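Local coordinates for ABC transporter substrate binding protein (Ribose) (Agrobacterium vitis, PDB 4WUT) that probably serves as the solute-binding component of an ABC transporter for sugars, holding beta-D-fucopyranose here in the cleft between its two lobes, at residues G24-T32 / R81-S91; V254-Q265 / G294-D304. One frame throughout, in Å; residues are numbered along the deposited sequence.

Contact 1: residues G24-T32 / R81-S91. With FCB (beta-D-fucopyranose), chain E.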
loop_
_atom_site.group_PDB
_atom_site.type_symbol
_atom_site.label_atom_id
_atom_site.label_comp_id
_atom_site.label_asym_id
_atom_site.label_seq_id
_atom_site.Cartn_x
_atom_site.Cartn_y
_atom_site.Cartn_z
ATOM N N GLY A 24 -27.666 -4.474 8.393
ATOM C CA GLY A 24 -26.562 -4.175 9.281
ATOM C C GLY A 24 -25.230 -4.313 8.576
ATOM O O GLY A 24 -24.271 -4.829 9.151
ATOM N N GLU A 25 -25.170 -3.847 7.330
ATOM C CA GLU A 25 -23.976 -3.996 6.504
ATOM C C GLU A 25 -22.897 -2.958 6.777
ATOM O O GLU A 25 -23.158 -1.755 6.774
ATOM C CB GLU A 25 -24.339 -3.916 5.016
ATOM C CG GLU A 25 -23.143 -4.049 4.094
ATOM C CD GLU A 25 -23.492 -3.981 2.618
ATOM O OE1 GLU A 25 -24.697 -3.921 2.273
ATOM O OE2 GLU A 25 -22.542 -3.972 1.804
ATOM N N ILE A 26 -21.677 -3.431 6.989
ATOM C CA ILE A 26 -20.492 -2.580 6.934
ATOM C C ILE A 26 -19.771 -2.883 5.611
ATOM O O ILE A 26 -19.285 -3.984 5.419
ATOM C CB ILE A 26 -19.570 -2.852 8.124
ATOM C CG1 ILE A 26 -20.256 -2.422 9.431
ATOM C CG2 ILE A 26 -18.259 -2.114 7.958
ATOM C CD1 ILE A 26 -19.430 -2.688 10.662
ATOM N N ALA A 27 -19.736 -1.924 4.696
ATOM C CA ALA A 27 -19.181 -2.157 3.365
ATOM C C ALA A 27 -17.692 -1.851 3.361
ATOM O O ALA A 27 -17.289 -0.710 3.568
ATOM C CB ALA A 27 -19.913 -1.303 2.324
ATOM N N VAL A 28 -16.880 -2.886 3.150
ATOM C CA VAL A 28 -15.453 -2.706 2.973
ATOM C C VAL A 28 -15.170 -2.635 1.482
ATOM O O VAL A 28 -15.510 -3.564 0.730
ATOM C CB VAL A 28 -14.665 -3.856 3.601
ATOM C CG1 VAL A 28 -13.174 -3.602 3.460
ATOM C CG2 VAL A 28 -15.060 -4.031 5.060
ATOM N N ILE A 29 -14.579 -1.521 1.071
ATOM C CA ILE A 29 -14.324 -1.242 -0.333
ATOM C C ILE A 29 -12.846 -0.934 -0.526
ATOM O O ILE A 29 -12.312 0.049 0.025
ATOM C CB ILE A 29 -15.211 -0.071 -0.845
ATOM C CG1 ILE A 29 -16.686 -0.442 -0.732
ATOM C CG2 ILE A 29 -14.835 0.298 -2.298
ATOM C CD1 ILE A 29 -17.645 0.717 -0.980
ATOM N N VAL A 30 -12.168 -1.795 -1.277
ATOM C CA VAL A 30 -10.735 -1.676 -1.457
ATOM C C VAL A 30 -10.373 -1.453 -2.916
ATOM O O VAL A 30 -11.258 -1.410 -3.771
ATOM C CB VAL A 30 -9.987 -2.908 -0.894
ATOM C CG1 VAL A 30 -10.190 -3.005 0.632
ATOM C CG2 VAL A 30 -10.408 -4.180 -1.581
ATOM N N LYS A 31 -9.084 -1.279 -3.225
ATOM C CA LYS A 31 -8.714 -0.879 -4.570
ATOM C C LYS A 31 -8.869 -1.979 -5.620
ATOM O O LYS A 31 -9.074 -1.688 -6.779
ATOM C CB LYS A 31 -7.287 -0.358 -4.629
ATOM C CG LYS A 31 -6.988 0.843 -3.711
ATOM C CD LYS A 31 -5.562 1.314 -3.939
ATOM C CE LYS A 31 -5.083 2.340 -2.926
ATOM N NZ LYS A 31 -3.690 2.729 -3.239
ATOM N N THR A 32 -8.721 -3.232 -5.183
ATOM C CA THR A 32 -8.962 -4.385 -6.036
ATOM C C THR A 32 -9.054 -5.592 -5.121
ATOM O O THR A 32 -8.490 -5.593 -4.034
ATOM C CB THR A 32 -7.841 -4.618 -7.063
ATOM O OG1 THR A 32 -8.202 -5.719 -7.905
ATOM C CG2 THR A 32 -6.493 -4.905 -6.388
ATOM N N ARG A 81 -27.711 2.337 -0.997
ATOM C CA ARG A 81 -28.382 1.229 -0.324
ATOM C C ARG A 81 -28.340 1.337 1.204
ATOM O O ARG A 81 -28.779 0.422 1.899
ATOM C CB ARG A 81 -27.868 -0.135 -0.812
ATOM C CG ARG A 81 -26.529 -0.554 -0.328
ATOM C CD ARG A 81 -26.174 -1.977 -0.778
ATOM N NE ARG A 81 -24.815 -2.297 -0.369
ATOM C CZ ARG A 81 -23.734 -2.056 -1.104
ATOM N NH1 ARG A 81 -23.842 -1.514 -2.317
ATOM N NH2 ARG A 81 -22.532 -2.349 -0.619
ATOM N N LYS A 82 -27.839 2.468 1.698
ATOM C CA LYS A 82 -27.933 2.832 3.107
ATOM C C LYS A 82 -27.243 1.855 4.036
ATOM O O LYS A 82 -27.812 1.433 5.049
ATOM C CB LYS A 82 -29.396 2.996 3.519
ATOM C CG LYS A 82 -29.856 4.426 3.460
ATOM C CD LYS A 82 -30.379 4.798 2.091
ATOM C CE LYS A 82 -31.798 5.358 2.201
ATOM N NZ LYS A 82 -32.738 4.732 1.236
ATOM N N VAL A 83 -26.013 1.502 3.685
ATOM C CA VAL A 83 -25.192 0.666 4.549
ATOM C C VAL A 83 -24.967 1.405 5.853
ATOM O O VAL A 83 -25.104 2.634 5.927
ATOM C CB VAL A 83 -23.829 0.317 3.898
ATOM C CG1 VAL A 83 -24.029 -0.435 2.574
ATOM C CG2 VAL A 83 -22.991 1.550 3.663
ATOM N N ASP A 84 -24.662 0.654 6.901
ATOM C CA ASP A 84 -24.451 1.258 8.212
ATOM C C ASP A 84 -23.138 2.040 8.281
ATOM O O ASP A 84 -23.045 3.006 9.025
ATOM C CB ASP A 84 -24.453 0.197 9.317
ATOM C CG ASP A 84 -25.815 -0.426 9.538
ATOM O OD1 ASP A 84 -26.812 0.062 8.966
ATOM O OD2 ASP A 84 -25.874 -1.406 10.308
ATOM N N ALA A 85 -22.126 1.607 7.521
ATOM C CA ALA A 85 -20.780 2.205 7.584
ATOM C C ALA A 85 -19.936 1.746 6.406
ATOM O O ALA A 85 -20.235 0.737 5.778
ATOM C CB ALA A 85 -20.073 1.818 8.888
ATOM N N ILE A 86 -18.876 2.485 6.146
ATOM C CA ILE A 86 -17.998 2.217 5.019
ATOM C C ILE A 86 -16.552 2.257 5.477
ATOM O O ILE A 86 -16.116 3.203 6.133
ATOM C CB ILE A 86 -18.195 3.251 3.888
ATOM C CG1 ILE A 86 -19.625 3.166 3.352
ATOM C CG2 ILE A 86 -17.114 3.065 2.790
ATOM C CD1 ILE A 86 -19.992 4.283 2.397
ATOM N N LEU A 87 -15.822 1.201 5.156
ATOM C CA LEU A 87 -14.378 1.147 5.327
ATOM C C LEU A 87 -13.800 1.216 3.929
ATOM O O LEU A 87 -14.016 0.290 3.138
ATOM C CB LEU A 87 -13.950 -0.164 5.984
ATOM C CG LEU A 87 -12.479 -0.282 6.397
ATOM C CD1 LEU A 87 -12.145 0.812 7.426
ATOM C CD2 LEU A 87 -12.124 -1.641 6.928
ATOM N N LEU A 88 -13.072 2.289 3.621
ATOM C CA LEU A 88 -12.659 2.576 2.243
ATOM C C LEU A 88 -11.153 2.763 2.129
ATOM O O LEU A 88 -10.575 3.540 2.897
ATOM C CB LEU A 88 -13.331 3.858 1.755
ATOM C CG LEU A 88 -12.931 4.365 0.363
ATOM C CD1 LEU A 88 -13.290 3.370 -0.753
ATOM C CD2 LEU A 88 -13.589 5.714 0.124
ATOM N N ALA A 89 -10.527 2.052 1.187
ATOM C CA ALA A 89 -9.162 2.335 0.749
ATOM C C ALA A 89 -9.270 3.019 -0.614
ATOM O O ALA A 89 -9.405 2.344 -1.651
ATOM C CB ALA A 89 -8.339 1.074 0.633
ATOM N N PRO A 90 -9.260 4.347 -0.624
ATOM C CA PRO A 90 -9.616 5.060 -1.858
ATOM C C PRO A 90 -8.538 4.926 -2.907
ATOM O O PRO A 90 -7.357 5.109 -2.605
ATOM C CB PRO A 90 -9.748 6.520 -1.410
ATOM C CG PRO A 90 -8.921 6.599 -0.195
ATOM C CD PRO A 90 -9.059 5.278 0.499
ATOM N N SER A 91 -8.935 4.637 -4.151
ATOM C CA SER A 91 -7.977 4.447 -5.228
ATOM C C SER A 91 -7.386 5.765 -5.743
ATOM O O SER A 91 -6.374 5.753 -6.458
ATOM C CB SER A 91 -8.616 3.674 -6.366
ATOM O OG SER A 91 -8.993 2.390 -5.899
HETATM C C1 FCB E . 0.220 -1.593 -0.892
HETATM C C2 FCB E . -0.362 -0.187 -0.965
HETATM C C3 FCB E . -1.737 -0.204 -1.355
HETATM C C4 FCB E . -1.927 -1.015 -2.665
HETATM C C5 FCB E . -1.248 -2.388 -2.401
HETATM C C6 FCB E . -1.347 -3.341 -3.628
HETATM O O1 FCB E . 1.557 -1.431 -0.827
HETATM O O2 FCB E . -0.255 0.365 0.376
HETATM O O3 FCB E . -2.131 1.180 -1.542
HETATM O O4 FCB E . -1.362 -0.320 -3.804
HETATM O O5 FCB E . 0.079 -2.218 -2.159
HETATM O O HOH W 1 -27.226 -1.576 6.243
HETATM O O HOH W 2 -10.020 0.773 -7.816
#
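Glu25 OE2 is gripped by Arg81 NH2 at 2.9 Å and also hydrogen-bonded to Thr58 OG1 of the adjoining strand 56-60. The arginine comes side-on, its NE donating to Glu25 OE1 at 3.1 Å, which makes a two-pronged salt bridge. Both oxygens lie near the guanidinium plane, but the nitrogens reach their syn sides from out of the carboxylate plane; carboxylate and guanidinium are turned only 21° apart. Glu25 reaches this position with CG anti to the backbone N (chi1 179°) and the chain extended, its carboxylate lying over Val83 CG1 (3.6 Å from OE1). From this end run two parallel strands, 25-29 and 85-88, of the Rossmann-like sheet of a type I periplasmic binding protein. Ala27 and Ile29 each donate and accept across the contact; the Ile29 N to Leu87 O bond measures 2.8 Å and is nearly straight at 171°. Side chains pair on both faces: Val28 lies alongside Leu87, and Ile29 CG2 meets Leu88 CD1 at 3.8 Å on the side where helix 68-80 packs. Beyond the strands the extended Lys31 passes Ser91 OG (3.3 Å from CG), and its NZ donates to O3 of the fucose at 2.8 Å and also bonds Ser115 OG.

Contact 2: residues V254-Q265 / G294-D304. With FCB (beta-D-fucopyranose), chain E.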
loop_
_atom_site.group_PDB
_atom_site.type_symbol
_atom_site.label_atom_id
_atom_site.label_comp_id
_atom_site.label_asym_id
_atom_site.label_seq_id
_atom_site.Cartn_x
_atom_site.Cartn_y
_atom_site.Cartn_z
ATOM N N VAL A 254 13.515 -12.025 -0.653
ATOM C CA VAL A 254 14.441 -11.638 0.398
ATOM C C VAL A 254 15.344 -12.838 0.747
ATOM O O VAL A 254 16.574 -12.736 0.784
ATOM C CB VAL A 254 13.717 -11.157 1.671
ATOM C CG1 VAL A 254 14.693 -10.995 2.815
ATOM C CG2 VAL A 254 13.016 -9.852 1.382
ATOM N N LYS A 255 14.728 -13.984 0.971
ATOM C CA LYS A 255 15.484 -15.169 1.356
ATOM C C LYS A 255 16.501 -15.599 0.300
ATOM O O LYS A 255 17.579 -16.097 0.646
ATOM C CB LYS A 255 14.524 -16.316 1.638
ATOM C CG LYS A 255 13.761 -16.174 2.947
ATOM C CD LYS A 255 12.844 -17.372 3.166
ATOM C CE LYS A 255 11.953 -17.203 4.386
ATOM N NZ LYS A 255 12.743 -17.015 5.639
ATOM N N ASP A 256 16.177 -15.425 -0.979
ATOM C CA ASP A 256 17.085 -15.886 -2.028
ATOM C C ASP A 256 18.046 -14.808 -2.520
ATOM O O ASP A 256 18.873 -15.060 -3.408
ATOM C CB ASP A 256 16.337 -16.582 -3.183
ATOM C CG ASP A 256 15.611 -15.633 -4.110
ATOM O OD1 ASP A 256 15.841 -14.402 -4.059
ATOM O OD2 ASP A 256 14.805 -16.138 -4.929
ATOM N N GLY A 257 17.972 -13.625 -1.909
ATOM C CA GLY A 257 18.906 -12.547 -2.199
ATOM C C GLY A 257 18.568 -11.655 -3.382
ATOM O O GLY A 257 19.330 -10.752 -3.728
ATOM N N THR A 258 17.425 -11.887 -4.008
ATOM C CA THR A 258 16.996 -11.024 -5.103
ATOM C C THR A 258 16.682 -9.612 -4.608
ATOM O O THR A 258 17.057 -8.617 -5.233
ATOM C CB THR A 258 15.767 -11.616 -5.808
ATOM O OG1 THR A 258 16.098 -12.926 -6.271
ATOM C CG2 THR A 258 15.346 -10.763 -6.999
ATOM N N LEU A 259 15.964 -9.536 -3.494
ATOM C CA LEU A 259 15.693 -8.271 -2.821
ATOM C C LEU A 259 16.484 -8.199 -1.519
ATOM O O LEU A 259 16.483 -9.140 -0.729
ATOM C CB LEU A 259 14.199 -8.131 -2.514
ATOM C CG LEU A 259 13.306 -7.490 -3.584
ATOM C CD1 LEU A 259 13.365 -8.210 -4.925
ATOM C CD2 LEU A 259 11.893 -7.463 -3.047
ATOM N N GLU A 260 17.136 -7.064 -1.297
ATOM C CA GLU A 260 17.860 -6.800 -0.060
ATOM C C GLU A 260 16.918 -6.552 1.114
ATOM O O GLU A 260 17.208 -6.933 2.244
ATOM C CB GLU A 260 18.750 -5.578 -0.272
ATOM C CG GLU A 260 19.520 -5.175 0.943
ATOM C CD GLU A 260 20.627 -6.162 1.291
ATOM O OE1 GLU A 260 21.116 -6.894 0.401
ATOM O OE2 GLU A 260 21.013 -6.205 2.470
ATOM N N ALA A 261 15.791 -5.906 0.854
ATOM C CA ALA A 261 14.817 -5.614 1.905
ATOM C C ALA A 261 13.455 -5.424 1.295
ATOM O O ALA A 261 13.333 -5.115 0.100
ATOM C CB ALA A 261 15.216 -4.373 2.692
ATOM N N THR A 262 12.427 -5.626 2.106
ATOM C CA THR A 262 11.094 -5.181 1.727
ATOM C C THR A 262 10.445 -4.523 2.943
ATOM O O THR A 262 10.592 -5.018 4.060
ATOM C CB THR A 262 10.249 -6.345 1.124
ATOM O OG1 THR A 262 9.034 -5.819 0.563
ATOM C CG2 THR A 262 9.921 -7.398 2.143
ATOM N N VAL A 263 9.750 -3.395 2.712
ATOM C CA VAL A 263 9.123 -2.638 3.787
ATOM C C VAL A 263 7.691 -3.145 3.928
ATOM O O VAL A 263 6.872 -2.997 3.005
ATOM C CB VAL A 263 9.139 -1.112 3.498
ATOM C CG1 VAL A 263 8.526 -0.323 4.638
ATOM C CG2 VAL A 263 10.560 -0.622 3.195
ATOM N N VAL A 264 7.378 -3.703 5.083
ATOM C CA VAL A 264 6.136 -4.414 5.287
ATOM C C VAL A 264 5.223 -3.626 6.215
ATOM O O VAL A 264 5.626 -3.178 7.290
ATOM C CB VAL A 264 6.386 -5.838 5.851
ATOM C CG1 VAL A 264 5.083 -6.621 5.918
ATOM C CG2 VAL A 264 7.411 -6.577 4.983
ATOM N N GLN A 265 3.974 -3.490 5.776
ATOM C CA GLN A 265 2.947 -2.700 6.451
ATOM C C GLN A 265 2.060 -3.542 7.374
ATOM O O GLN A 265 2.156 -4.765 7.412
ATOM C CB GLN A 265 2.062 -2.004 5.415
ATOM C CG GLN A 265 2.802 -1.262 4.358
ATOM C CD GLN A 265 1.838 -0.606 3.409
ATOM O OE1 GLN A 265 1.252 0.434 3.722
ATOM N NE2 GLN A 265 1.625 -1.223 2.279
ATOM N N GLY A 294 1.960 1.066 11.414
ATOM C CA GLY A 294 3.318 0.610 11.653
ATOM C C GLY A 294 4.020 0.037 10.437
ATOM O O GLY A 294 3.399 -0.244 9.440
ATOM N N VAL A 295 5.334 -0.157 10.546
ATOM C CA VAL A 295 6.098 -0.776 9.481
ATOM C C VAL A 295 7.252 -1.557 10.067
ATOM O O VAL A 295 7.751 -1.250 11.164
ATOM C CB VAL A 295 6.689 0.248 8.481
ATOM C CG1 VAL A 295 5.615 0.770 7.569
ATOM C CG2 VAL A 295 7.405 1.375 9.226
ATOM N N VAL A 296 7.668 -2.570 9.323
ATOM C CA VAL A 296 8.875 -3.316 9.623
ATOM C C VAL A 296 9.677 -3.465 8.334
ATOM O O VAL A 296 9.148 -3.899 7.305
ATOM C CB VAL A 296 8.540 -4.707 10.171
ATOM C CG1 VAL A 296 9.833 -5.485 10.521
ATOM C CG2 VAL A 296 7.642 -4.593 11.385
ATOM N N VAL A 297 10.953 -3.095 8.377
ATOM C CA VAL A 297 11.837 -3.331 7.245
ATOM C C VAL A 297 12.373 -4.737 7.392
ATOM O O VAL A 297 13.144 -5.027 8.307
ATOM C CB VAL A 297 12.990 -2.314 7.185
ATOM C CG1 VAL A 297 13.921 -2.636 6.028
ATOM C CG2 VAL A 297 12.427 -0.893 7.029
ATOM N N VAL A 298 11.951 -5.605 6.484
ATOM C CA VAL A 298 12.261 -7.022 6.552
ATOM C C VAL A 298 13.433 -7.342 5.628
ATOM O O VAL A 298 13.410 -7.015 4.435
ATOM C CB VAL A 298 11.044 -7.874 6.130
ATOM C CG1 VAL A 298 11.447 -9.316 5.992
ATOM C CG2 VAL A 298 9.899 -7.743 7.118
ATOM N N THR A 299 14.425 -8.022 6.207
ATOM C CA THR A 299 15.659 -8.396 5.543
ATOM C C THR A 299 16.018 -9.810 5.968
ATOM O O THR A 299 15.318 -10.418 6.779
ATOM C CB THR A 299 16.815 -7.494 5.978
ATOM O OG1 THR A 299 17.119 -7.747 7.360
ATOM C CG2 THR A 299 16.479 -6.018 5.780
ATOM N N LYS A 300 17.122 -10.326 5.430
ATOM C CA LYS A 300 17.645 -11.620 5.865
ATOM C C LYS A 300 18.031 -11.600 7.347
ATOM O O LYS A 300 18.111 -12.647 7.995
ATOM C CB LYS A 300 18.863 -12.003 5.019
ATOM C CG LYS A 300 18.576 -12.631 3.657
ATOM C CD LYS A 300 19.900 -12.863 2.892
ATOM C CE LYS A 300 19.736 -13.596 1.570
ATOM N NZ LYS A 300 21.055 -13.752 0.832
ATOM N N GLN A 301 18.291 -10.414 7.888
ATOM C CA GLN A 301 18.719 -10.299 9.286
ATOM C C GLN A 301 17.569 -10.355 10.295
ATOM O O GLN A 301 17.825 -10.514 11.478
ATOM C CB GLN A 301 19.513 -9.002 9.507
ATOM C CG GLN A 301 20.879 -8.939 8.816
ATOM C CD GLN A 301 20.812 -8.685 7.330
ATOM O OE1 GLN A 301 21.233 -9.525 6.535
ATOM N NE2 GLN A 301 20.307 -7.520 6.941
ATOM N N ASN A 302 16.316 -10.204 9.860
ATOM C CA ASN A 302 15.197 -10.223 10.808
ATOM C C ASN A 302 13.926 -10.924 10.323
ATOM O O ASN A 302 12.913 -10.901 10.996
ATOM C CB ASN A 302 14.851 -8.795 11.242
ATOM C CG ASN A 302 14.151 -8.019 10.162
ATOM O OD1 ASN A 302 14.138 -8.440 9.025
ATOM N ND2 ASN A 302 13.574 -6.873 10.524
ATOM N N ILE A 303 13.992 -11.583 9.176
ATOM C CA ILE A 303 12.783 -12.134 8.570
ATOM C C ILE A 303 12.014 -13.183 9.399
ATOM O O ILE A 303 10.799 -13.354 9.230
ATOM C CB ILE A 303 13.079 -12.683 7.167
ATOM C CG1 ILE A 303 11.771 -13.047 6.452
ATOM C CG2 ILE A 303 14.017 -13.849 7.254
ATOM C CD1 ILE A 303 11.904 -13.208 4.940
ATOM N N ASP A 304 12.713 -13.869 10.302
ATOM C CA ASP A 304 12.056 -14.842 11.169
ATOM C C ASP A 304 11.822 -14.330 12.592
ATOM O O ASP A 304 11.364 -15.075 13.464
ATOM C CB ASP A 304 12.876 -16.132 11.236
ATOM C CG ASP A 304 12.948 -16.849 9.899
ATOM O OD1 ASP A 304 11.877 -17.112 9.303
ATOM O OD2 ASP A 304 14.074 -17.156 9.451
HETATM C C1 FCB E . 0.220 -1.593 -0.892
HETATM C C2 FCB E . -0.362 -0.187 -0.965
HETATM C C3 FCB E . -1.737 -0.204 -1.355
HETATM C C4 FCB E . -1.927 -1.015 -2.665
HETATM C C5 FCB E . -1.248 -2.388 -2.401
HETATM C C6 FCB E . -1.347 -3.341 -3.628
HETATM O O1 FCB E . 1.557 -1.431 -0.827
HETATM O O2 FCB E . -0.255 0.365 0.376
HETATM O O3 FCB E . -2.131 1.180 -1.542
HETATM O O4 FCB E . -1.362 -0.320 -3.804
HETATM O O5 FCB E . 0.079 -2.218 -2.159
HETATM O O HOH W 3 18.409 -9.170 3.134
HETATM O O HOH W 4 21.262 -8.874 3.635
HETATM O O HOH W 5 20.117 -5.705 4.801
#
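Val264 CG2 and Val298 CG2 press together at 3.5 Å, tighter than usual for two methyls, and Thr262 lies side by side with Val298 on the same face. They belong to an antiparallel pair, strand 261-265 against 295-298 (162° between directions), within the mixed sheet of a type I periplasmic binding protein. On the other face Val263 lies beside Val297, its non-hydrogen-bonded partner, and touches Val295 diagonally, against helix 133-148. Four backbone bonds hold the two hydrogen-bonded pairs, Thr262 with Val298 and Val264 with Val296; Val264 N to Val296 O is 2.8 Å.

Farther along, the end of helix 248-255 rests on the turn after the second strand. Val254 CG1, anti to the backbone N (chi1 170°), points at the backbone of Thr299 (3.6 Å from its C) and meets Ile303 CD1. Gly257 closes the helix in a Schellman motif, and the extended Lys300 chain lies against that end, its CE 3.4 Å from Val254 O. The turn itself is braced from within: Asn302 ND2 donates to Val297 O, Asn302 OD1 accepts from Thr299 N, and Thr299 OG1 takes the N-H of Gln301 in an ST turn.

At the solvent edge Lys255 crosses Ile303 at about a right angle, its NZ making a long ion pair with Asp304 OD1. Toward the cleft, Gln265 OE1 bonds Thr131 OG1 and NE2 bonds Asp245 OD1, which fixes the amide's rotation, and NE2 also donates to fucose O2 at 3.1 Å with an N-H...O angle of 167°.

How the contacts relate
Contact 1 closes before contact 2 opens along the chain, and their centres lie 31 Å apart on opposite sides of the chain's centre, with nearest atoms about 9 Å apart and no touch. Both belong to one mixed beta-sheet arrangement: strands 25-29 and 85-88 are followed across it by 110-113, 127-130 and 290-298, then by 261-265. Contact 1 is a parallel pair in one lobe, contact 2 an antiparallel pair in the other. Each sends one side chain, Lys31 or Gln265, to the same fucose, so the sugar bridges the lobes, consistent with the closed, ligand-bound form of such binding proteins.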